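Protein tudor (Drosophila melanogaster, PDB 3NTK) binds methylarginine-bearing Piwi proteins such as Aubergine through its Tudor domains and is required for germ cell formation and abdominal segmentation. Local coordinates at residues S16-M21 / P104-R109; D37-L42 / Q93-P98; L48-L53 / I69-D74. All coordinates share one frame; numbering follows the deposited sequence.

Contact 1. Residues S16-M21 / P104-R109; sequences SFYVQM and PARYSR
Val19 and Arg109 pair their backbones as an antiparallel hydrogen-bonded pair, each residue giving its N-H to the other's carbonyl. Val19 N reaches Arg109 O at 3.0 Å, and Arg109 N reaches Val19 O at 2.8 Å. Two CA-H...O contacts supplement them: Tyr18 CA approaches Arg109 O, and Ser108 CA lies 3.3 Å from Val19 O, so each carbonyl meets an N-H and a C-H from the opposite segment. Water 2 extends the ladder by one step, accepting from Met21 N and donating to Tyr107 O.

Here the linker that leaves helix 99-102 becomes strand 109-113, which pairs with strand 16-21 in the sheet of the OB-fold part of this extended Tudor domain. Before the pairing starts, Ser108 also bonds to Ile83, just after strand 78-82 of the neighbouring Tudor sheet, so the segment joins both halves.

Among the side chains, Met21 and Arg109 cross at about a right angle. Met21 CG sits over one face of the Arg109 guanidinium, off centre toward the rim, 3.4 Å from Arg109 NE. The Arg109 chain runs extended from CG to NE, and its charged end forms a salt bridge with Asp24. Val19 CG2 packs against Arg109 CB at 4.2 Å on the same face of the sheet.

On the other face the Tyr18 side chain crosses Arg106 at about a right angle, CE2 near Arg106 NH2, with ring and guanidinium planes 21° apart. Arg106 folds back on its own segment: the bend at chi3 (-64°) turns NE toward Ser108, where it donates to Ser108 O at 2.7 Å, a bond lying near the guanidinium plane. Water 1 meets Tyr18 OH at 2.7 Å in the plane of the ring and is held weakly by Arg106 NH1.

Contact 2. Residues D37-L42 / Q93-P98; sequences DAEQDL and QFRQLP
Glu39, at the C-terminal end of helix 25-38, meets Arg95 mainly through its backbone. Its carbonyl O takes a hydrogen bond from Arg95 NH1 at 2.9 Å, bent to 137° at the hydrogen. The oxygen lies close to the guanidinium plane, at the edge of the group, whereas NH1 stands well above the plane of the Glu39 carbonyl. Leu42 N reaches the same oxygen from the opposite face at 3.3 Å, so one carbonyl serves the turn and the arginine together. Glu39 CG, anti to the backbone N (chi1 -172°), passes 3.8 Å from Arg95 NH1; the carboxylate is turned 82° from the guanidinium plane, and Glu39 OE1 stays 5.1 Å from Arg95 NH1.

Gln40 starts away from the other segment, but its amide turns back and is bridged by water 3, which donates to Gln40 OE1 and accepts from Arg95 NH1 at 3.0 Å.

Leu42 points into the second segment and supplies most of the apolar contact. Its CB rests against Arg95 CB at 3.9 Å, both methyls touch Gln96 O, and CD2 meets Pro98 CG at 3.6 Å, the two side chains crossing at about a right angle. Val55 of strand 53-58 also touches Leu42, and Phe64 of strand 63-72 touches both Glu39 and Arg95. The contact thus joins the far end of the long helix between the two halves of the extended Tudor domain to the closing strand of the four-stranded Tudor barrel.

Because NH1 is gripped by a neutral carbonyl and a water while the carboxylate stands off, the attraction between the opposite charges of Glu39 and Arg95 is probably longer-ranged and softened by solvent at this surface.

Contact 3. Residues L48-L53 / I69-D74; sequences LKEGAL and IRKVLD
Ile69 points into the type II beta turn from Lys49 to Ala52, the entry to strand 53-58 of the four-stranded Tudor barrel, where that strand meets its antiparallel neighbour 63-72. Its CG1 is anti to the carbonyl carbon (chi1 -62°), and the extended chain ends with CD1 against Leu48 CD2 at 3.5 Å, the two side chains crossing at about a right angle. Ala52 CB touches the same CD1 from 4.0 Å. The other branch, CG2, lies against the Lys49 carbonyl, with its oxygen 3.6 Å away. Phe45 and Cys78 also pack on Ile69, making it part of the barrel's interior. An alanine here takes the CD1 methyl from Leu48 CD2 and Ala52 CB and would probably open a gap at the base of the turn.

Val72 points the same way from farther along the strand and uses a single methyl, CG2, which lies 3.9 Å from Lys49 CA and close to the Leu48 carbonyl. Arg70 and Lys71 between them both face Glu79, a classic beta bulge that lets Ile69 and Val72, three residues apart, turn toward the same segment.

Glu50 reaches across to the Arg70 carbonyl: Glu50 CG lies 3.5 Å from Arg70 O, and the chain beyond it runs extended. Its OE2 comes near that oxygen too, but both are acceptors and do not bond.

The backbone bonds frame Ile69. Ile69 N donates to Ala52 O at 2.9 Å, and Gly51 N, midway through the turn, gives its hydrogen to Ile69 O at 2.8 Å in an almost straight line, 172° at the hydrogen.

How the contacts relate
From the N terminus, strand 16-21 opens contact 1, which closes only when the chain returns at 104-109, so its loop encloses both others. Helix 25-38 then carries the chain outward to contact 2, whose partner, 93-98, comes after all four barrel strands have begun. Within that loop lies contact 3, the shortest closure, joining 48-53 to 69-74. The three are thus nested in order and none cross. Contact 1 ties the OB-fold sheet to the Tudor half; contacts 2 and 3 work within that half and touch through Leu97 against Leu53 and Phe94 against Leu48, whereas contact 1 lies about 20 Å from contact 3 between centres.

Contact 1. Residues S16-M21 / P104-R109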
loop_
_atom_site.group_PDB
_atom_site.type_symbol
_atom_site.label_atom_id
_atom_site.label_comp_id
_atom_site.label_asym_id
_atom_site.label_seq_id
_atom_site.Cartn_x
_atom_site.Cartn_y
_atom_site.Cartn_z
ATOM N N SER A 16 -2.359 -11.495 -2.049
ATOM C CA SER A 16 -1.448 -10.408 -1.727
ATOM C C SER A 16 -1.767 -9.116 -2.456
ATOM O O SER A 16 -1.475 -8.971 -3.648
ATOM C CB SER A 16 0.002 -10.807 -2.022
ATOM O OG SER A 16 0.894 -9.804 -1.553
ATOM N N PHE A 17 -2.378 -8.183 -1.734
ATOM C CA PHE A 17 -2.694 -6.882 -2.294
ATOM C C PHE A 17 -2.657 -5.815 -1.201
ATOM O O PHE A 17 -2.600 -6.132 -0.010
ATOM C CB PHE A 17 -4.050 -6.894 -3.021
ATOM C CG PHE A 17 -5.229 -7.238 -2.156
ATOM C CD1 PHE A 17 -5.552 -8.565 -1.883
ATOM C CD2 PHE A 17 -6.055 -6.234 -1.657
ATOM C CE1 PHE A 17 -6.686 -8.886 -1.127
ATOM C CE2 PHE A 17 -7.189 -6.546 -0.902
ATOM C CZ PHE A 17 -7.504 -7.873 -0.639
ATOM N N TYR A 18 -2.647 -4.553 -1.611
ATOM C CA TYR A 18 -2.604 -3.442 -0.667
ATOM C C TYR A 18 -3.782 -2.500 -0.850
ATOM O O TYR A 18 -4.218 -2.247 -1.975
ATOM C CB TYR A 18 -1.313 -2.638 -0.840
ATOM C CG TYR A 18 -0.069 -3.369 -0.398
ATOM C CD1 TYR A 18 0.551 -4.308 -1.228
ATOM C CD2 TYR A 18 0.487 -3.122 0.858
ATOM C CE1 TYR A 18 1.706 -4.981 -0.812
ATOM C CE2 TYR A 18 1.634 -3.784 1.281
ATOM C CZ TYR A 18 2.238 -4.711 0.446
ATOM O OH TYR A 18 3.369 -5.361 0.887
ATOM N N VAL A 19 -4.271 -1.961 0.262
ATOM C CA VAL A 19 -5.389 -1.036 0.234
ATOM C C VAL A 19 -5.125 0.192 1.088
ATOM O O VAL A 19 -4.230 0.203 1.936
ATOM C CB VAL A 19 -6.682 -1.694 0.762
ATOM C CG1 VAL A 19 -6.972 -2.965 -0.019
ATOM C CG2 VAL A 19 -6.557 -1.992 2.255
ATOM N N GLN A 20 -5.906 1.232 0.835
ATOM C CA GLN A 20 -5.835 2.462 1.603
ATOM C C GLN A 20 -7.256 2.622 2.119
ATOM O O GLN A 20 -8.192 2.813 1.339
ATOM C CB GLN A 20 -5.442 3.654 0.722
ATOM C CG GLN A 20 -3.934 3.769 0.463
ATOM C CD GLN A 20 -3.556 4.982 -0.384
ATOM O OE1 GLN A 20 -2.377 5.326 -0.507
ATOM N NE2 GLN A 20 -4.553 5.627 -0.978
ATOM N N MET A 21 -7.413 2.507 3.432
ATOM C CA MET A 21 -8.717 2.626 4.065
ATOM C C MET A 21 -9.228 4.059 4.010
ATOM O O MET A 21 -8.471 5.013 4.207
ATOM C CB MET A 21 -8.632 2.178 5.525
ATOM C CG MET A 21 -8.033 0.793 5.722
ATOM S SD MET A 21 -9.021 -0.514 4.960
ATOM C CE MET A 21 -10.299 -0.650 6.128
ATOM N N PRO A 104 3.584 8.267 12.689
ATOM C CA PRO A 104 2.331 7.717 12.165
ATOM C C PRO A 104 2.513 6.350 11.528
ATOM O O PRO A 104 3.535 6.069 10.895
ATOM C CB PRO A 104 1.886 8.769 11.153
ATOM C CG PRO A 104 2.429 10.037 11.739
ATOM C CD PRO A 104 3.815 9.625 12.166
ATOM N N ALA A 105 1.513 5.493 11.699
ATOM C CA ALA A 105 1.569 4.155 11.128
ATOM C C ALA A 105 1.475 4.246 9.610
ATOM O O ALA A 105 1.032 5.261 9.073
ATOM C CB ALA A 105 0.411 3.313 11.673
ATOM N N ARG A 106 1.895 3.187 8.922
ATOM C CA ARG A 106 1.819 3.145 7.463
ATOM C C ARG A 106 0.361 3.333 7.049
ATOM O O ARG A 106 -0.555 2.837 7.727
ATOM C CB ARG A 106 2.339 1.802 6.946
ATOM C CG ARG A 106 1.589 0.578 7.467
ATOM C CD ARG A 106 2.183 -0.695 6.862
ATOM N NE ARG A 106 1.990 -0.718 5.415
ATOM C CZ ARG A 106 2.835 -1.257 4.544
ATOM N NH1 ARG A 106 3.960 -1.831 4.962
ATOM N NH2 ARG A 106 2.552 -1.219 3.249
ATOM N N TYR A 107 0.139 4.050 5.949
ATOM C CA TYR A 107 -1.221 4.305 5.495
ATOM C C TYR A 107 -1.744 3.395 4.388
ATOM O O TYR A 107 -2.840 3.607 3.873
ATOM C CB TYR A 107 -1.393 5.780 5.128
ATOM C CG TYR A 107 -1.349 6.669 6.350
ATOM C CD1 TYR A 107 -2.218 6.451 7.418
ATOM C CD2 TYR A 107 -0.416 7.698 6.458
ATOM C CE1 TYR A 107 -2.159 7.234 8.568
ATOM C CE2 TYR A 107 -0.349 8.488 7.605
ATOM C CZ TYR A 107 -1.223 8.248 8.655
ATOM O OH TYR A 107 -1.163 9.018 9.796
ATOM N N SER A 108 -0.952 2.395 4.017
ATOM C CA SER A 108 -1.399 1.390 3.054
ATOM C C SER A 108 -1.371 0.117 3.901
ATOM O O SER A 108 -0.535 -0.017 4.808
ATOM C CB SER A 108 -0.455 1.265 1.845
ATOM O OG SER A 108 0.761 0.616 2.164
ATOM N N ARG A 109 -2.291 -0.802 3.640
ATOM C CA ARG A 109 -2.345 -2.036 4.410
ATOM C C ARG A 109 -2.261 -3.258 3.532
ATOM O O ARG A 109 -2.935 -3.340 2.507
ATOM C CB ARG A 109 -3.641 -2.100 5.209
ATOM C CG ARG A 109 -3.843 -0.911 6.096
ATOM C CD ARG A 109 -5.058 -1.088 6.969
ATOM N NE ARG A 109 -5.331 0.130 7.718
ATOM C CZ ARG A 109 -6.202 0.205 8.716
ATOM N NH1 ARG A 109 -6.883 -0.874 9.083
ATOM N NH2 ARG A 109 -6.395 1.360 9.335
HETATM O O HOH W 1 4.455 -4.571 3.249
HETATM O O HOH W 2 -5.061 2.461 5.208
#

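Contact 2. Residues D37-L42 / Q93-P98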
loop_
_atom_site.group_PDB
_atom_site.type_symbol
_atom_site.label_atom_id
_atom_site.label_comp_id
_atom_site.label_asym_id
_atom_site.label_seq_id
_atom_site.Cartn_x
_atom_site.Cartn_y
_atom_site.Cartn_z
ATOM N N ASP A 37 5.730 20.108 2.160
ATOM C CA ASP A 37 6.170 21.385 2.699
ATOM C C ASP A 37 7.628 21.348 3.161
ATOM O O ASP A 37 8.357 22.326 3.008
ATOM C CB ASP A 37 5.268 21.793 3.865
ATOM C CG ASP A 37 5.182 23.300 4.037
ATOM O OD1 ASP A 37 6.243 23.954 4.139
ATOM O OD2 ASP A 37 4.048 23.829 4.072
ATOM N N ALA A 38 8.055 20.213 3.707
ATOM C CA ALA A 38 9.421 20.073 4.213
ATOM C C ALA A 38 10.420 19.449 3.240
ATOM O O ALA A 38 11.630 19.542 3.442
ATOM C CB ALA A 38 9.402 19.259 5.499
ATOM N N GLU A 39 9.901 18.814 2.197
ATOM C CA GLU A 39 10.704 18.123 1.191
ATOM C C GLU A 39 12.049 18.754 0.821
ATOM O O GLU A 39 13.098 18.126 0.964
ATOM C CB GLU A 39 9.861 17.946 -0.072
ATOM C CG GLU A 39 10.478 17.071 -1.143
ATOM C CD GLU A 39 9.607 17.004 -2.383
ATOM O OE1 GLU A 39 9.550 18.006 -3.129
ATOM O OE2 GLU A 39 8.966 15.953 -2.603
ATOM N N GLN A 40 12.016 19.990 0.339
ATOM C CA GLN A 40 13.237 20.673 -0.084
ATOM C C GLN A 40 14.263 20.913 1.021
ATOM O O GLN A 40 15.456 21.037 0.746
ATOM C CB GLN A 40 12.885 22.014 -0.744
ATOM C CG GLN A 40 14.070 22.692 -1.423
ATOM C CD GLN A 40 14.684 21.821 -2.505
ATOM O OE1 GLN A 40 14.048 21.527 -3.514
ATOM N NE2 GLN A 40 15.921 21.395 -2.292
ATOM N N ASP A 41 13.812 20.967 2.270
ATOM C CA ASP A 41 14.732 21.224 3.369
ATOM C C ASP A 41 15.223 19.996 4.118
ATOM O O ASP A 41 15.972 20.115 5.091
ATOM C CB ASP A 41 14.106 22.225 4.342
ATOM C CG ASP A 41 14.058 23.627 3.765
ATOM O OD1 ASP A 41 15.099 24.075 3.238
ATOM O OD2 ASP A 41 12.992 24.280 3.835
ATOM N N LEU A 42 14.821 18.815 3.661
ATOM C CA LEU A 42 15.261 17.585 4.308
ATOM C C LEU A 42 16.655 17.208 3.829
ATOM O O LEU A 42 16.899 17.106 2.629
ATOM C CB LEU A 42 14.293 16.441 4.002
ATOM C CG LEU A 42 12.871 16.605 4.537
ATOM C CD1 LEU A 42 12.035 15.384 4.129
ATOM C CD2 LEU A 42 12.910 16.755 6.055
ATOM N N GLN A 93 17.516 8.349 -4.631
ATOM C CA GLN A 93 17.308 9.586 -3.889
ATOM C C GLN A 93 16.649 9.365 -2.533
ATOM O O GLN A 93 15.481 8.978 -2.458
ATOM C CB GLN A 93 16.463 10.551 -4.729
ATOM C CG GLN A 93 17.039 10.832 -6.118
ATOM C CD GLN A 93 18.481 11.327 -6.070
ATOM O OE1 GLN A 93 18.854 12.101 -5.190
ATOM N NE2 GLN A 93 19.293 10.890 -7.032
ATOM N N PHE A 94 17.404 9.618 -1.469
ATOM C CA PHE A 94 16.893 9.436 -0.116
ATOM C C PHE A 94 17.146 10.661 0.738
ATOM O O PHE A 94 18.228 11.264 0.687
ATOM C CB PHE A 94 17.564 8.242 0.568
ATOM C CG PHE A 94 17.658 7.023 -0.295
ATOM C CD1 PHE A 94 18.749 6.834 -1.136
ATOM C CD2 PHE A 94 16.652 6.069 -0.280
ATOM C CE1 PHE A 94 18.836 5.708 -1.952
ATOM C CE2 PHE A 94 16.728 4.938 -1.093
ATOM C CZ PHE A 94 17.825 4.759 -1.930
ATOM N N ARG A 95 16.144 11.026 1.530
ATOM C CA ARG A 95 16.280 12.152 2.429
ATOM C C ARG A 95 15.838 11.696 3.808
ATOM O O ARG A 95 15.106 10.713 3.945
ATOM C CB ARG A 95 15.449 13.331 1.930
ATOM C CG ARG A 95 15.913 13.778 0.542
ATOM C CD ARG A 95 15.235 15.029 0.060
ATOM N NE ARG A 95 15.699 15.365 -1.284
ATOM C CZ ARG A 95 15.234 16.374 -2.010
ATOM N NH1 ARG A 95 14.287 17.163 -1.522
ATOM N NH2 ARG A 95 15.703 16.576 -3.237
ATOM N N GLN A 96 16.287 12.403 4.831
ATOM C CA GLN A 96 15.941 12.026 6.189
ATOM C C GLN A 96 14.489 12.311 6.555
ATOM O O GLN A 96 13.936 13.350 6.212
ATOM C CB GLN A 96 16.891 12.714 7.165
ATOM C CG GLN A 96 18.294 12.138 7.077
ATOM C CD GLN A 96 19.202 12.629 8.176
ATOM O OE1 GLN A 96 18.786 12.747 9.331
ATOM N NE2 GLN A 96 20.458 12.902 7.831
ATOM N N LEU A 97 13.872 11.357 7.239
ATOM C CA LEU A 97 12.487 11.505 7.668
ATOM C C LEU A 97 12.468 12.049 9.093
ATOM O O LEU A 97 13.007 11.429 10.008
ATOM C CB LEU A 97 11.778 10.148 7.628
ATOM C CG LEU A 97 10.322 10.064 8.105
ATOM C CD1 LEU A 97 9.415 10.855 7.165
ATOM C CD2 LEU A 97 9.897 8.595 8.151
ATOM N N PRO A 98 11.866 13.229 9.297
ATOM C CA PRO A 98 11.799 13.813 10.642
ATOM C C PRO A 98 11.163 12.795 11.592
ATOM O O PRO A 98 10.246 12.070 11.198
ATOM C CB PRO A 98 10.914 15.041 10.435
ATOM C CG PRO A 98 11.259 15.458 9.028
ATOM C CD PRO A 98 11.288 14.138 8.293
HETATM O O HOH W 3 13.154 18.848 -3.751
#

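Contact 3. Residues L48-L53 / I69-D74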
loop_
_atom_site.group_PDB
_atom_site.type_symbol
_atom_site.label_atom_id
_atom_site.label_comp_id
_atom_site.label_asym_id
_atom_site.label_seq_id
_atom_site.Cartn_x
_atom_site.Cartn_y
_atom_site.Cartn_z
ATOM N N LEU A 48 22.092 3.797 4.575
ATOM C CA LEU A 48 21.356 2.778 3.837
ATOM C C LEU A 48 21.557 1.371 4.380
ATOM O O LEU A 48 22.640 0.794 4.274
ATOM C CB LEU A 48 21.736 2.819 2.353
ATOM C CG LEU A 48 21.560 4.173 1.661
ATOM C CD1 LEU A 48 21.839 4.021 0.167
ATOM C CD2 LEU A 48 20.151 4.696 1.890
ATOM N N LYS A 49 20.493 0.825 4.958
ATOM C CA LYS A 49 20.510 -0.518 5.518
ATOM C C LYS A 49 19.082 -1.043 5.467
ATOM O O LYS A 49 18.131 -0.270 5.578
ATOM C CB LYS A 49 20.996 -0.484 6.969
ATOM C CG LYS A 49 20.051 0.238 7.916
ATOM C CD LYS A 49 20.562 0.216 9.347
ATOM C CE LYS A 49 19.598 0.928 10.290
ATOM N NZ LYS A 49 20.085 0.905 11.701
ATOM N N GLU A 50 18.927 -2.349 5.290
ATOM C CA GLU A 50 17.594 -2.936 5.238
ATOM C C GLU A 50 16.826 -2.566 6.502
ATOM O O GLU A 50 17.376 -2.589 7.605
ATOM C CB GLU A 50 17.681 -4.460 5.111
ATOM C CG GLU A 50 18.440 -4.952 3.883
ATOM C CD GLU A 50 18.370 -6.464 3.719
ATOM O OE1 GLU A 50 18.658 -7.184 4.702
ATOM O OE2 GLU A 50 18.032 -6.930 2.607
ATOM N N GLY A 51 15.557 -2.210 6.335
ATOM C CA GLY A 51 14.737 -1.849 7.476
ATOM C C GLY A 51 14.707 -0.366 7.801
ATOM O O GLY A 51 13.802 0.102 8.487
ATOM N N ALA A 52 15.690 0.379 7.307
ATOM C CA ALA A 52 15.762 1.811 7.572
ATOM C C ALA A 52 14.570 2.554 6.992
ATOM O O ALA A 52 14.125 2.262 5.880
ATOM C CB ALA A 52 17.053 2.382 7.004
ATOM N N LEU A 53 14.061 3.518 7.754
ATOM C CA LEU A 53 12.925 4.321 7.317
ATOM C C LEU A 53 13.465 5.672 6.858
ATOM O O LEU A 53 14.364 6.234 7.486
ATOM C CB LEU A 53 11.944 4.522 8.474
ATOM C CG LEU A 53 10.464 4.576 8.097
ATOM C CD1 LEU A 53 10.047 3.226 7.509
ATOM C CD2 LEU A 53 9.629 4.898 9.329
ATOM N N ILE A 69 13.642 0.805 3.415
ATOM C CA ILE A 69 14.601 0.119 2.565
ATOM C C ILE A 69 14.455 -1.393 2.712
ATOM O O ILE A 69 14.448 -1.924 3.824
ATOM C CB ILE A 69 16.031 0.544 2.922
ATOM C CG1 ILE A 69 16.184 2.049 2.677
ATOM C CG2 ILE A 69 17.037 -0.264 2.103
ATOM C CD1 ILE A 69 17.561 2.596 3.004
ATOM N N ARG A 70 14.328 -2.078 1.581
ATOM C CA ARG A 70 14.174 -3.528 1.574
ATOM C C ARG A 70 15.454 -4.243 1.165
ATOM O O ARG A 70 15.764 -5.319 1.681
ATOM C CB ARG A 70 13.034 -3.924 0.633
ATOM C CG ARG A 70 11.656 -3.553 1.157
ATOM C CD ARG A 70 11.366 -4.291 2.460
ATOM N NE ARG A 70 10.052 -3.973 3.010
ATOM C CZ ARG A 70 8.898 -4.274 2.420
ATOM N NH1 ARG A 70 8.891 -4.905 1.253
ATOM N NH2 ARG A 70 7.751 -3.949 3.003
ATOM N N LYS A 71 16.195 -3.640 0.242
ATOM C CA LYS A 71 17.449 -4.213 -0.237
ATOM C C LYS A 71 18.418 -3.108 -0.635
ATOM O O LYS A 71 18.026 -2.150 -1.298
ATOM C CB LYS A 71 17.207 -5.096 -1.463
ATOM C CG LYS A 71 16.351 -6.325 -1.228
ATOM C CD LYS A 71 16.219 -7.133 -2.513
ATOM C CE LYS A 71 17.585 -7.587 -3.022
ATOM N NZ LYS A 71 17.504 -8.294 -4.334
ATOM N N VAL A 72 19.675 -3.244 -0.230
ATOM C CA VAL A 72 20.693 -2.265 -0.589
ATOM C C VAL A 72 21.434 -2.814 -1.808
ATOM O O VAL A 72 22.054 -3.875 -1.743
ATOM C CB VAL A 72 21.696 -2.041 0.561
ATOM C CG1 VAL A 72 22.805 -1.100 0.106
ATOM C CG2 VAL A 72 20.975 -1.458 1.775
ATOM N N LEU A 73 21.352 -2.091 -2.920
ATOM C CA LEU A 73 21.997 -2.507 -4.163
ATOM C C LEU A 73 23.268 -1.702 -4.414
ATOM O O LEU A 73 23.721 -0.953 -3.548
ATOM C CB LEU A 73 21.032 -2.315 -5.336
ATOM C CG LEU A 73 19.634 -2.913 -5.177
ATOM C CD1 LEU A 73 18.758 -2.464 -6.334
ATOM C CD2 LEU A 73 19.721 -4.431 -5.114
ATOM N N ASP A 74 23.838 -1.850 -5.607
ATOM C CA ASP A 74 25.058 -1.131 -5.950
ATOM C C ASP A 74 24.778 0.262 -6.498
ATOM O O ASP A 74 23.659 0.569 -6.911
ATOM C CB ASP A 74 25.875 -1.924 -6.973
ATOM C CG ASP A 74 26.352 -3.257 -6.431
ATOM O OD1 ASP A 74 25.503 -4.150 -6.220
ATOM O OD2 ASP A 74 27.573 -3.406 -6.210
#